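Long-range contacts in probable cell division protein WhiA (Thermotoga maritima, PDB 3HYI), which probably takes part in cell division and chromosome segregation, joining a degenerate LAGLIDADG homing-endonuclease domain to a DNA-binding helix-turn-helix domain: residues A[12-17]-A[118-123]; A[18-23]-A[59-64]; A[29-34]-A[114-119]. All coordinates share one frame; numbering follows the deposited sequence.

Interaction 1: A[12-17]-A[118-123]; sequences EIKEEL and LFLSGG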
ATOM      1  N   GLU A  12      -5.805  -0.777 -16.047  1.00 24.29           N
ATOM      2  CA  GLU A  12      -4.644  -1.449 -16.644  1.00 24.15           C
ATOM      3  C   GLU A  12      -4.597  -2.939 -16.295  1.00 23.86           C
ATOM      4  O   GLU A  12      -4.253  -3.768 -17.139  1.00 23.70           O
ATOM      5  CB  GLU A  12      -3.341  -0.771 -16.217  1.00 24.19           C
ATOM      6  CG  GLU A  12      -3.065   0.528 -16.941  1.00 24.57           C
ATOM      7  CD  GLU A  12      -1.739   1.139 -16.538  1.00 25.10           C
ATOM      8  OE1 GLU A  12      -0.887   1.339 -17.426  1.00 25.69           O
ATOM      9  OE2 GLU A  12      -1.540   1.407 -15.333  1.00 25.44           O
ATOM     10  N   ILE A  13      -4.936  -3.267 -15.051  1.00 23.63           N
ATOM     11  CA  ILE A  13      -5.091  -4.660 -14.628  1.00 23.52           C
ATOM     12  C   ILE A  13      -6.221  -5.334 -15.404  1.00 23.32           C
ATOM     13  O   ILE A  13      -6.062  -6.446 -15.898  1.00 23.34           O
ATOM     14  CB  ILE A  13      -5.383  -4.761 -13.112  1.00 23.63           C
ATOM     15  CG1 ILE A  13      -4.147  -4.370 -12.303  1.00 23.94           C
ATOM     16  CG2 ILE A  13      -5.819  -6.174 -12.726  1.00 23.71           C
ATOM     17  CD1 ILE A  13      -4.494  -3.775 -10.971  1.00 24.22           C
ATOM     18  N   LYS A  14      -7.356  -4.652 -15.513  1.00 23.17           N
ATOM     19  CA  LYS A  14      -8.524  -5.206 -16.202  1.00 23.02           C
ATOM     20  C   LYS A  14      -8.303  -5.427 -17.704  1.00 23.15           C
ATOM     21  O   LYS A  14      -8.886  -6.341 -18.285  1.00 22.91           O
ATOM     22  CB  LYS A  14      -9.757  -4.331 -15.952  1.00 22.87           C
ATOM     23  CG  LYS A  14     -10.242  -4.418 -14.520  1.00 22.27           C
ATOM     24  CD  LYS A  14     -11.485  -3.597 -14.268  1.00 21.49           C
ATOM     25  CE  LYS A  14     -11.895  -3.696 -12.807  1.00 20.62           C
ATOM     26  NZ  LYS A  14     -13.253  -3.156 -12.556  1.00 19.64           N
ATOM     27  N   GLU A  15      -7.457  -4.603 -18.322  1.00 23.38           N
ATOM     28  CA  GLU A  15      -7.084  -4.788 -19.730  1.00 23.69           C
ATOM     29  C   GLU A  15      -6.347  -6.107 -19.984  1.00 23.64           C
ATOM     30  O   GLU A  15      -6.501  -6.707 -21.044  1.00 23.50           O
ATOM     31  CB  GLU A  15      -6.222  -3.621 -20.218  1.00 23.98           C
ATOM     32  CG  GLU A  15      -7.004  -2.338 -20.465  1.00 24.73           C
ATOM     33  CD  GLU A  15      -6.114  -1.158 -20.779  1.00 25.98           C
ATOM     34  OE1 GLU A  15      -4.934  -1.162 -20.363  1.00 27.17           O
ATOM     35  OE2 GLU A  15      -6.597  -0.217 -21.444  1.00 27.53           O
ATOM     36  N   GLU A  16      -5.543  -6.548 -19.016  1.00 23.78           N
ATOM     37  CA  GLU A  16      -4.848  -7.840 -19.114  1.00 23.89           C
ATOM     38  C   GLU A  16      -5.811  -9.030 -19.148  1.00 23.76           C
ATOM     39  O   GLU A  16      -5.460 -10.099 -19.644  1.00 23.66           O
ATOM     40  CB  GLU A  16      -3.870  -8.032 -17.946  1.00 23.95           C
ATOM     41  CG  GLU A  16      -2.586  -7.225 -18.050  1.00 24.46           C
ATOM     42  CD  GLU A  16      -1.472  -7.760 -17.155  1.00 25.08           C
ATOM     43  OE1 GLU A  16      -1.292  -8.995 -17.081  1.00 25.43           O
ATOM     44  OE2 GLU A  16      -0.765  -6.943 -16.534  1.00 25.50           O
ATOM     45  N   LEU A  17      -7.015  -8.840 -18.613  1.00 23.76           N
ATOM     46  CA  LEU A  17      -7.985  -9.924 -18.473  1.00 23.74           C
ATOM     47  C   LEU A  17      -8.952 -10.074 -19.650  1.00 23.85           C
ATOM     48  O   LEU A  17      -9.682 -11.061 -19.719  1.00 23.90           O
ATOM     49  CB  LEU A  17      -8.778  -9.730 -17.182  1.00 23.61           C
ATOM     50  CG  LEU A  17      -7.941  -9.646 -15.901  1.00 23.48           C
ATOM     51  CD1 LEU A  17      -8.834  -9.391 -14.695  1.00 22.85           C
ATOM     52  CD2 LEU A  17      -7.119 -10.916 -15.707  1.00 23.27           C
ATOM     53  N   LEU A 118     -16.604 -11.142 -11.187  1.00 20.41           N
ATOM     54  CA  LEU A 118     -16.898 -10.238 -10.066  1.00 20.26           C
ATOM     55  C   LEU A 118     -15.981  -9.018 -10.055  1.00 20.26           C
ATOM     56  O   LEU A 118     -16.431  -7.891  -9.850  1.00 20.19           O
ATOM     57  CB  LEU A 118     -16.765 -10.971  -8.726  1.00 20.15           C
ATOM     58  CG  LEU A 118     -17.895 -11.905  -8.285  1.00 20.11           C
ATOM     59  CD1 LEU A 118     -17.561 -12.519  -6.930  1.00 19.44           C
ATOM     60  CD2 LEU A 118     -19.233 -11.169  -8.224  1.00 20.27           C
ATOM     61  N   PHE A 119     -14.693  -9.261 -10.274  1.00 20.32           N
ATOM     62  CA  PHE A 119     -13.676  -8.221 -10.226  1.00 20.39           C
ATOM     63  C   PHE A 119     -13.753  -7.264 -11.410  1.00 20.51           C
ATOM     64  O   PHE A 119     -13.681  -6.046 -11.234  1.00 20.41           O
ATOM     65  CB  PHE A 119     -12.285  -8.856 -10.177  1.00 20.41           C
ATOM     66  CG  PHE A 119     -11.168  -7.856 -10.171  1.00 20.10           C
ATOM     67  CD1 PHE A 119     -10.466  -7.573 -11.335  1.00 19.84           C
ATOM     68  CD2 PHE A 119     -10.830  -7.185  -9.005  1.00 19.95           C
ATOM     69  CE1 PHE A 119      -9.439  -6.652 -11.333  1.00 19.86           C
ATOM     70  CE2 PHE A 119      -9.799  -6.255  -8.996  1.00 19.79           C
ATOM     71  CZ  PHE A 119      -9.101  -5.990 -10.160  1.00 19.76           C
ATOM     72  N   LEU A 120     -13.872  -7.817 -12.613  1.00 20.76           N
ATOM     73  CA  LEU A 120     -13.973  -7.001 -13.821  1.00 20.84           C
ATOM     74  C   LEU A 120     -15.168  -6.058 -13.755  1.00 21.14           C
ATOM     75  O   LEU A 120     -15.036  -4.860 -14.010  1.00 21.36           O
ATOM     76  CB  LEU A 120     -14.072  -7.881 -15.076  1.00 20.78           C
ATOM     77  CG  LEU A 120     -12.753  -8.408 -15.650  1.00 20.10           C
ATOM     78  CD1 LEU A 120     -13.029  -9.490 -16.665  1.00 19.43           C
ATOM     79  CD2 LEU A 120     -11.921  -7.285 -16.277  1.00 19.46           C
ATOM     80  N   SER A 121     -16.326  -6.602 -13.394  1.00 21.38           N
ATOM     81  CA  SER A 121     -17.581  -5.854 -13.441  1.00 21.65           C
ATOM     82  C   SER A 121     -17.730  -4.857 -12.286  1.00 21.77           C
ATOM     83  O   SER A 121     -18.002  -3.678 -12.515  1.00 21.69           O
ATOM     84  CB  SER A 121     -18.779  -6.817 -13.466  1.00 21.53           C
ATOM     85  OG  SER A 121     -18.817  -7.644 -12.313  1.00 21.77           O
ATOM     86  N   GLY A 122     -17.552  -5.332 -11.054  1.00 21.90           N
ATOM     87  CA  GLY A 122     -17.794  -4.506  -9.870  1.00 22.11           C
ATOM     88  C   GLY A 122     -16.615  -4.307  -8.933  1.00 22.35           C
ATOM     89  O   GLY A 122     -16.760  -3.679  -7.882  1.00 22.30           O
ATOM     90  N   GLY A 123     -15.450  -4.832  -9.303  1.00 22.62           N
ATOM     91  CA  GLY A 123     -14.265  -4.745  -8.453  1.00 22.92           C
ATOM     92  C   GLY A 123     -13.327  -3.623  -8.852  1.00 23.17           C
ATOM     93  O   GLY A 123     -13.484  -3.010  -9.902  1.00 23.35           O
TER

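Interaction 2: A[18-23]-A[59-64]; sequences VNVPFG and SRRLLN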
ATOM      1  N   VAL A  18      -8.952  -9.117 -20.574  1.00 24.07           N
ATOM      2  CA  VAL A  18      -9.928  -9.099 -21.671  1.00 24.26           C
ATOM      3  C   VAL A  18      -9.829 -10.329 -22.589  1.00 24.51           C
ATOM      4  O   VAL A  18     -10.847 -10.795 -23.104  1.00 24.57           O
ATOM      5  CB  VAL A  18      -9.805  -7.796 -22.513  1.00 24.26           C
ATOM      6  CG1 VAL A  18     -10.694  -7.852 -23.752  1.00 23.82           C
ATOM      7  CG2 VAL A  18     -10.162  -6.587 -21.666  1.00 24.20           C
ATOM      8  N   ASN A  19      -8.615 -10.848 -22.778  1.00 24.75           N
ATOM      9  CA  ASN A  19      -8.374 -11.988 -23.672  1.00 25.02           C
ATOM     10  C   ASN A  19      -7.824 -13.242 -22.978  1.00 25.05           C
ATOM     11  O   ASN A  19      -7.274 -14.124 -23.637  1.00 25.02           O
ATOM     12  CB  ASN A  19      -7.434 -11.570 -24.806  1.00 25.03           C
ATOM     13  CG  ASN A  19      -8.064 -10.550 -25.731  1.00 25.23           C
ATOM     14  OD1 ASN A  19      -9.099 -10.811 -26.345  1.00 25.86           O
ATOM     15  ND2 ASN A  19      -7.442  -9.380 -25.836  1.00 24.89           N
ATOM     16  N   VAL A  20      -7.981 -13.325 -21.658  1.00 25.22           N
ATOM     17  CA  VAL A  20      -7.658 -14.545 -20.911  1.00 25.26           C
ATOM     18  C   VAL A  20      -8.463 -15.718 -21.498  1.00 25.18           C
ATOM     19  O   VAL A  20      -9.603 -15.529 -21.907  1.00 25.11           O
ATOM     20  CB  VAL A  20      -7.966 -14.370 -19.398  1.00 25.29           C
ATOM     21  CG1 VAL A  20      -8.034 -15.718 -18.679  1.00 25.40           C
ATOM     22  CG2 VAL A  20      -6.922 -13.470 -18.749  1.00 25.39           C
ATOM     23  N   PRO A  21      -7.867 -16.925 -21.571  1.00 25.18           N
ATOM     24  CA  PRO A  21      -8.573 -18.079 -22.148  1.00 25.22           C
ATOM     25  C   PRO A  21      -9.979 -18.372 -21.592  1.00 25.08           C
ATOM     26  O   PRO A  21     -10.291 -18.029 -20.453  1.00 25.25           O
ATOM     27  CB  PRO A  21      -7.637 -19.250 -21.834  1.00 25.22           C
ATOM     28  CG  PRO A  21      -6.295 -18.642 -21.758  1.00 25.19           C
ATOM     29  CD  PRO A  21      -6.495 -17.284 -21.160  1.00 25.26           C
ATOM     30  N   PHE A  22     -10.807 -19.000 -22.422  1.00 25.01           N
ATOM     31  CA  PHE A  22     -12.121 -19.495 -22.013  1.00 24.89           C
ATOM     32  C   PHE A  22     -11.982 -20.996 -21.767  1.00 24.65           C
ATOM     33  O   PHE A  22     -11.998 -21.795 -22.705  1.00 24.76           O
ATOM     34  CB  PHE A  22     -13.168 -19.200 -23.093  1.00 24.99           C
ATOM     35  CG  PHE A  22     -13.142 -17.779 -23.583  1.00 25.10           C
ATOM     36  CD1 PHE A  22     -13.745 -16.764 -22.854  1.00 25.37           C
ATOM     37  CD2 PHE A  22     -12.498 -17.456 -24.767  1.00 25.66           C
ATOM     38  CE1 PHE A  22     -13.710 -15.450 -23.309  1.00 25.52           C
ATOM     39  CE2 PHE A  22     -12.460 -16.147 -25.224  1.00 25.89           C
ATOM     40  CZ  PHE A  22     -13.066 -15.145 -24.493  1.00 25.71           C
ATOM     41  N   GLY A  23     -11.820 -21.363 -20.497  1.00 24.38           N
ATOM     42  CA  GLY A  23     -11.469 -22.729 -20.102  1.00 24.02           C
ATOM     43  C   GLY A  23     -12.423 -23.781 -20.620  1.00 23.76           C
ATOM     44  O   GLY A  23     -12.006 -24.829 -21.124  1.00 23.62           O
ATOM     45  N   SER A  59     -16.439  -4.358 -20.241  1.00 20.20           N
ATOM     46  CA  SER A  59     -17.436  -4.390 -21.317  1.00 20.42           C
ATOM     47  C   SER A  59     -16.989  -5.294 -22.465  1.00 20.52           C
ATOM     48  O   SER A  59     -17.785  -6.062 -23.004  1.00 20.52           O
ATOM     49  CB  SER A  59     -17.706  -2.978 -21.852  1.00 20.44           C
ATOM     50  OG  SER A  59     -18.028  -2.080 -20.803  1.00 20.59           O
ATOM     51  N   ARG A  60     -15.713  -5.195 -22.829  1.00 20.69           N
ATOM     52  CA  ARG A  60     -15.135  -6.022 -23.889  1.00 20.88           C
ATOM     53  C   ARG A  60     -15.065  -7.502 -23.514  1.00 20.94           C
ATOM     54  O   ARG A  60     -15.267  -8.367 -24.365  1.00 20.98           O
ATOM     55  CB  ARG A  60     -13.738  -5.527 -24.249  1.00 20.82           C
ATOM     56  CG  ARG A  60     -13.738  -4.203 -24.979  1.00 21.29           C
ATOM     57  CD  ARG A  60     -12.411  -3.957 -25.665  1.00 21.60           C
ATOM     58  NE  ARG A  60     -12.508  -2.840 -26.596  1.00 21.88           N
ATOM     59  CZ  ARG A  60     -12.288  -1.563 -26.294  1.00 21.25           C
ATOM     60  NH1 ARG A  60     -11.940  -1.199 -25.066  1.00 21.68           N
ATOM     61  NH2 ARG A  60     -12.417  -0.641 -27.238  1.00 20.69           N
ATOM     62  N   ARG A  61     -14.766  -7.785 -22.251  1.00 20.97           N
ATOM     63  CA  ARG A  61     -14.769  -9.158 -21.757  1.00 21.18           C
ATOM     64  C   ARG A  61     -16.170  -9.756 -21.818  1.00 21.26           C
ATOM     65  O   ARG A  61     -16.336 -10.905 -22.226  1.00 21.56           O
ATOM     66  CB  ARG A  61     -14.241  -9.222 -20.320  1.00 21.09           C
ATOM     67  CG  ARG A  61     -14.092 -10.635 -19.773  1.00 21.22           C
ATOM     68  CD  ARG A  61     -13.029 -11.406 -20.529  1.00 21.43           C
ATOM     69  NE  ARG A  61     -12.825 -12.748 -19.991  1.00 21.49           N
ATOM     70  CZ  ARG A  61     -12.074 -13.685 -20.558  1.00 21.10           C
ATOM     71  NH1 ARG A  61     -11.445 -13.439 -21.701  1.00 21.57           N
ATOM     72  NH2 ARG A  61     -11.962 -14.876 -19.984  1.00 20.71           N
ATOM     73  N   LEU A  62     -17.164  -8.974 -21.405  1.00 21.30           N
ATOM     74  CA  LEU A  62     -18.559  -9.410 -21.448  1.00 21.42           C
ATOM     75  C   LEU A  62     -18.977  -9.756 -22.872  1.00 21.48           C
ATOM     76  O   LEU A  62     -19.670 -10.750 -23.091  1.00 21.62           O
ATOM     77  CB  LEU A  62     -19.483  -8.327 -20.883  1.00 21.47           C
ATOM     78  CG  LEU A  62     -20.975  -8.659 -20.794  1.00 21.33           C
ATOM     79  CD1 LEU A  62     -21.215  -9.859 -19.885  1.00 21.47           C
ATOM     80  CD2 LEU A  62     -21.778  -7.449 -20.324  1.00 21.07           C
ATOM     81  N   LEU A  63     -18.556  -8.936 -23.832  1.00 21.42           N
ATOM     82  CA  LEU A  63     -18.861  -9.193 -25.237  1.00 21.44           C
ATOM     83  C   LEU A  63     -18.184 -10.468 -25.729  1.00 21.48           C
ATOM     84  O   LEU A  63     -18.779 -11.234 -26.489  1.00 21.46           O
ATOM     85  CB  LEU A  63     -18.459  -8.006 -26.122  1.00 21.33           C
ATOM     86  CG  LEU A  63     -19.261  -6.709 -25.970  1.00 21.27           C
ATOM     87  CD1 LEU A  63     -18.794  -5.681 -27.003  1.00 21.39           C
ATOM     88  CD2 LEU A  63     -20.760  -6.943 -26.091  1.00 20.61           C
ATOM     89  N   ASN A  64     -16.947 -10.697 -25.292  1.00 21.61           N
ATOM     90  CA  ASN A  64     -16.224 -11.914 -25.666  1.00 21.80           C
ATOM     91  C   ASN A  64     -16.848 -13.186 -25.080  1.00 22.06           C
ATOM     92  O   ASN A  64     -16.834 -14.239 -25.722  1.00 22.29           O
ATOM     93  CB  ASN A  64     -14.752 -11.818 -25.260  1.00 21.67           C
ATOM     94  CG  ASN A  64     -13.985 -10.762 -26.053  1.00 21.22           C
ATOM     95  OD1 ASN A  64     -14.447 -10.275 -27.085  1.00 20.10           O
ATOM     96  ND2 ASN A  64     -12.795 -10.415 -25.569  1.00 19.67           N
TER

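Interaction 3: A[29-34]-A[114-119]; sequences ISELLG and FLRGLF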
ATOM      1  N   ILE A  29     -19.686 -19.545 -18.363  1.00 21.03           N
ATOM      2  CA  ILE A  29     -20.960 -19.226 -17.709  1.00 21.00           C
ATOM      3  C   ILE A  29     -20.733 -18.805 -16.255  1.00 20.94           C
ATOM      4  O   ILE A  29     -21.435 -17.930 -15.745  1.00 21.03           O
ATOM      5  CB  ILE A  29     -21.948 -20.411 -17.779  1.00 20.94           C
ATOM      6  CG1 ILE A  29     -22.467 -20.585 -19.211  1.00 20.90           C
ATOM      7  CG2 ILE A  29     -23.124 -20.198 -16.841  1.00 21.00           C
ATOM      8  CD1 ILE A  29     -23.161 -21.906 -19.454  1.00 20.12           C
ATOM      9  N   SER A  30     -19.751 -19.421 -15.600  1.00 20.87           N
ATOM     10  CA  SER A  30     -19.387 -19.054 -14.233  1.00 20.62           C
ATOM     11  C   SER A  30     -18.880 -17.614 -14.171  1.00 20.66           C
ATOM     12  O   SER A  30     -19.263 -16.853 -13.279  1.00 20.58           O
ATOM     13  CB  SER A  30     -18.333 -20.014 -13.672  1.00 20.62           C
ATOM     14  OG  SER A  30     -18.061 -19.741 -12.309  1.00 19.99           O
ATOM     15  N   GLU A  31     -18.029 -17.235 -15.121  1.00 20.68           N
ATOM     16  CA  GLU A  31     -17.550 -15.849 -15.193  1.00 20.85           C
ATOM     17  C   GLU A  31     -18.675 -14.872 -15.527  1.00 20.70           C
ATOM     18  O   GLU A  31     -18.713 -13.766 -14.987  1.00 20.88           O
ATOM     19  CB  GLU A  31     -16.415 -15.698 -16.206  1.00 20.84           C
ATOM     20  CG  GLU A  31     -15.883 -14.269 -16.296  1.00 21.49           C
ATOM     21  CD  GLU A  31     -14.699 -14.128 -17.218  1.00 22.11           C
ATOM     22  OE1 GLU A  31     -14.316 -12.975 -17.499  1.00 22.59           O
ATOM     23  OE2 GLU A  31     -14.155 -15.157 -17.670  1.00 22.34           O
ATOM     24  N   LEU A  32     -19.577 -15.275 -16.419  1.00 20.58           N
ATOM     25  CA  LEU A  32     -20.752 -14.468 -16.753  1.00 20.59           C
ATOM     26  C   LEU A  32     -21.629 -14.256 -15.521  1.00 20.67           C
ATOM     27  O   LEU A  32     -22.117 -13.153 -15.287  1.00 20.53           O
ATOM     28  CB  LEU A  32     -21.564 -15.129 -17.869  1.00 20.53           C
ATOM     29  CG  LEU A  32     -22.782 -14.351 -18.384  1.00 20.97           C
ATOM     30  CD1 LEU A  32     -22.360 -13.032 -19.029  1.00 20.88           C
ATOM     31  CD2 LEU A  32     -23.586 -15.201 -19.362  1.00 20.82           C
ATOM     32  N   LEU A  33     -21.814 -15.312 -14.732  1.00 20.89           N
ATOM     33  CA  LEU A  33     -22.574 -15.224 -13.484  1.00 20.99           C
ATOM     34  C   LEU A  33     -21.958 -14.189 -12.546  1.00 21.13           C
ATOM     35  O   LEU A  33     -22.680 -13.475 -11.849  1.00 21.03           O
ATOM     36  CB  LEU A  33     -22.644 -16.590 -12.791  1.00 21.05           C
ATOM     37  CG  LEU A  33     -23.579 -16.680 -11.581  1.00 21.38           C
ATOM     38  CD1 LEU A  33     -25.039 -16.584 -12.021  1.00 21.78           C
ATOM     39  CD2 LEU A  33     -23.329 -17.965 -10.801  1.00 21.67           C
ATOM     40  N   GLY A  34     -20.626 -14.110 -12.539  1.00 21.30           N
ATOM     41  CA  GLY A  34     -19.906 -13.076 -11.800  1.00 21.40           C
ATOM     42  C   GLY A  34     -20.306 -11.679 -12.239  1.00 21.52           C
ATOM     43  O   GLY A  34     -20.565 -10.813 -11.406  1.00 21.51           O
ATOM     44  N   PHE A 114     -15.541 -17.119 -11.800  1.00 21.17           N
ATOM     45  CA  PHE A 114     -16.532 -16.307 -11.094  1.00 21.10           C
ATOM     46  C   PHE A 114     -15.878 -15.074 -10.475  1.00 21.22           C
ATOM     47  O   PHE A 114     -16.409 -13.968 -10.579  1.00 21.55           O
ATOM     48  CB  PHE A 114     -17.220 -17.152 -10.016  1.00 21.02           C
ATOM     49  CG  PHE A 114     -18.304 -16.430  -9.257  1.00 20.73           C
ATOM     50  CD1 PHE A 114     -19.494 -16.075  -9.882  1.00 20.62           C
ATOM     51  CD2 PHE A 114     -18.147 -16.141  -7.907  1.00 20.30           C
ATOM     52  CE1 PHE A 114     -20.502 -15.423  -9.177  1.00 20.44           C
ATOM     53  CE2 PHE A 114     -19.150 -15.491  -7.198  1.00 20.47           C
ATOM     54  CZ  PHE A 114     -20.331 -15.132  -7.838  1.00 20.17           C
ATOM     55  N   LEU A 115     -14.724 -15.271  -9.839  1.00 21.18           N
ATOM     56  CA  LEU A 115     -13.952 -14.165  -9.261  1.00 21.17           C
ATOM     57  C   LEU A 115     -13.534 -13.141 -10.311  1.00 21.10           C
ATOM     58  O   LEU A 115     -13.604 -11.936 -10.066  1.00 21.00           O
ATOM     59  CB  LEU A 115     -12.694 -14.681  -8.551  1.00 21.18           C
ATOM     60  CG  LEU A 115     -12.848 -15.233  -7.137  1.00 21.24           C
ATOM     61  CD1 LEU A 115     -11.492 -15.717  -6.649  1.00 21.75           C
ATOM     62  CD2 LEU A 115     -13.422 -14.185  -6.190  1.00 20.98           C
ATOM     63  N   ARG A 116     -13.083 -13.626 -11.466  1.00 21.01           N
ATOM     64  CA  ARG A 116     -12.684 -12.752 -12.566  1.00 21.05           C
ATOM     65  C   ARG A 116     -13.859 -11.884 -13.023  1.00 20.94           C
ATOM     66  O   ARG A 116     -13.702 -10.686 -13.239  1.00 20.99           O
ATOM     67  CB  ARG A 116     -12.133 -13.572 -13.738  1.00 21.13           C
ATOM     68  CG  ARG A 116     -11.612 -12.724 -14.891  1.00 21.61           C
ATOM     69  CD  ARG A 116     -10.678 -13.504 -15.805  1.00 22.76           C
ATOM     70  NE  ARG A 116     -11.300 -14.727 -16.305  1.00 24.19           N
ATOM     71  CZ  ARG A 116     -10.975 -15.971 -15.953  1.00 24.66           C
ATOM     72  NH1 ARG A 116      -9.994 -16.226 -15.093  1.00 25.45           N
ATOM     73  NH2 ARG A 116     -11.648 -16.982 -16.483  1.00 25.08           N
ATOM     74  N   GLY A 117     -15.033 -12.497 -13.159  1.00 20.77           N
ATOM     75  CA  GLY A 117     -16.252 -11.772 -13.502  1.00 20.66           C
ATOM     76  C   GLY A 117     -16.639 -10.740 -12.457  1.00 20.51           C
ATOM     77  O   GLY A 117     -16.968  -9.603 -12.797  1.00 20.43           O
ATOM     78  N   LEU A 118     -16.604 -11.142 -11.187  1.00 20.41           N
ATOM     79  CA  LEU A 118     -16.898 -10.238 -10.066  1.00 20.26           C
ATOM     80  C   LEU A 118     -15.981  -9.018 -10.055  1.00 20.26           C
ATOM     81  O   LEU A 118     -16.431  -7.891  -9.850  1.00 20.19           O
ATOM     82  CB  LEU A 118     -16.765 -10.971  -8.726  1.00 20.15           C
ATOM     83  CG  LEU A 118     -17.895 -11.905  -8.285  1.00 20.11           C
ATOM     84  CD1 LEU A 118     -17.561 -12.519  -6.930  1.00 19.44           C
ATOM     85  CD2 LEU A 118     -19.233 -11.169  -8.224  1.00 20.27           C
ATOM     86  N   PHE A 119     -14.693  -9.261 -10.274  1.00 20.32           N
ATOM     87  CA  PHE A 119     -13.676  -8.221 -10.226  1.00 20.39           C
ATOM     88  C   PHE A 119     -13.753  -7.264 -11.410  1.00 20.51           C
ATOM     89  O   PHE A 119     -13.681  -6.046 -11.234  1.00 20.41           O
ATOM     90  CB  PHE A 119     -12.285  -8.856 -10.177  1.00 20.41           C
ATOM     91  CG  PHE A 119     -11.168  -7.856 -10.171  1.00 20.10           C
ATOM     92  CD1 PHE A 119     -10.466  -7.573 -11.335  1.00 19.84           C
ATOM     93  CD2 PHE A 119     -10.830  -7.185  -9.005  1.00 19.95           C
ATOM     94  CE1 PHE A 119      -9.439  -6.652 -11.333  1.00 19.86           C
ATOM     95  CE2 PHE A 119      -9.799  -6.255  -8.996  1.00 19.79           C
ATOM     96  CZ  PHE A 119      -9.101  -5.990 -10.160  1.00 19.76           C
TER
HETATM   97  O   HOH W   1     -14.365 -17.695 -18.297  1.00 24.64           O

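Interaction 1: A[12-17]-A[118-123]
Lys-14 and Leu-120 mark the nearest backbone approach, 6.2 Å from CA to CA, between two short helical segments whose axes pass 10.6 Å apart at 132°, nearer antiparallel than parallel. That spacing is wide enough for a whole lysine side chain to reach across. Lys-14 is extended beyond CG and delivers its ammonium group to the carbonyls where the partner helix ends. NZ donates to the O of Gly-123, the first residue beyond that helix, at 2.7 Å and to Leu-120 O at 2.9 Å, the latter from above the carbonyl plane, and adds a weak bond to Phe-119 O. A positive charge here probably gains from the negative end of the helix dipole. Helix 108-122 is the second LAGLIDADG helix of the domain. By its sequence pattern, Leu-120 and Gly-122 take the places of the motif's two acidic residues, consistent with a degenerate endonuclease, and the chain turns at Gly-123 into strand 123-125. On its way to these carbonyls the lysine is flanked by apolar groups. Its CB touches Leu-120 CD2 at 3.7 Å, and its CE lies over one face of the Phe-119 ring. Ile-13 crosses the Phe-119 side chain at about a right angle, CG2 lying 3.9 Å from CE1, while Leu-17 CD1 meets Leu-120 CD2 at 4.1 Å.

Interaction 2: A[18-23]-A[59-64]
Phe-22 and Arg-61 lie nearly flat against each other, ring and guanidinium planes only 11° apart, with the two side chains running in opposite directions. Phe-22 CE1 sits 3.3 Å above the guanidinium plane, offset toward its rim. While the phenyl group occupies that face, backbone oxygens of the 18-23 loop line up along the guanidinium edge. NH1 donates to Val-20 O at 2.8 Å, in the carbonyl plane and on a lone pair, and to Val-18 O at 3.1 Å; a weak bond runs from NH2 to Val-20 O. Arg-61 starts out with CG anti to the backbone N, then bends at chi2 (65°), which brings CD to 3.4 Å from Val-18 O. Asn-64, one turn further along the helix, shares this acceptor: its ND2 donates to Val-18 O at 3.2 Å, and the two donors arrive from opposite faces of the carbonyl plane. The Asn-64 amide stands almost perpendicular to the Phe-22 ring, at 89°, and its CB meets the ring edge at CZ, 3.8 Å away. Val-18 CG1 completes the contact against Arg-60 CB. Thus an arginine gathers the carbonyls of an irregular loop, tying the lead-in to the first LAGLIDADG helix, 25-39, onto helix 56-68, the second helix of the alpha-beta-beta-alpha-beta-beta half-domain.

Interaction 3: A[29-34]-A[114-119]
The paired LAGLIDADG helices at the heart of this homing-endonuclease fold meet here, with Gly-34 of helix 25-39 facing Gly-117 of helix 108-122 at the glycine position of each motif. The segment axes come within 6.6 Å at a crossing angle of -31°, and the two glycine CA atoms are 4.2 Å apart. Neither position has room for a side chain: a CB on Gly-117 would lie 2.1 Å from Glu-31 O. As it is, Gly-117 CA makes a CA-H...O contact of 3.5 Å with that same Glu-31 O. Beside the glycines, Glu-31 and Arg-116 form a buried salt bridge. Glu-31 CG is anti to the backbone N, and the chain stays extended to a carboxylate whose OE2 approaches Arg-116 NE at 3.2 Å and NH2 at 3.3 Å, both weak bonds. Arg-116 bends at chi3 (55°), which sets NE toward the glutamate, and the two flat groups stand 79° apart. A water donates to OE2 at 2.6 Å and accepts weakly from NH2, while OE1 forms a salt bridge with Arg-61 of helix 56-68. An alanine in place of Glu-31 would probably leave Arg-116 and Arg-61, already close to each other, without the carboxylate that pairs with both. One turn before Gly-117, Phe-114 turns the CD1-CE1 side of its ring to the other helix: CE1 packs on Leu-33 CG and on Gly-34, and Ser-30 O lies in the ring plane at its edge, 3.5 Å from CD1.

Interactions 1 and 3 are buried and both use helix 108-122, the first receiving helix 9-16 at its C-terminal end, the other meeting helix 25-39 through its middle turns. Interaction 2 sits at the surface, where the loop joining those two partner helices meets helix 56-68. The chemistry changes accordingly: glycine-to-glycine backbone packing with a charged pair alongside in interaction 3, a lysine on helix-end carbonyls in interaction 1, and an arginine and an asparagine gathering loop carbonyls in interaction 2. Arg-61 connects all three, packing its CG against Leu-120 CD1 (3.5 Å) and pairing its NE with Glu-31 OE1 (2.9 Å).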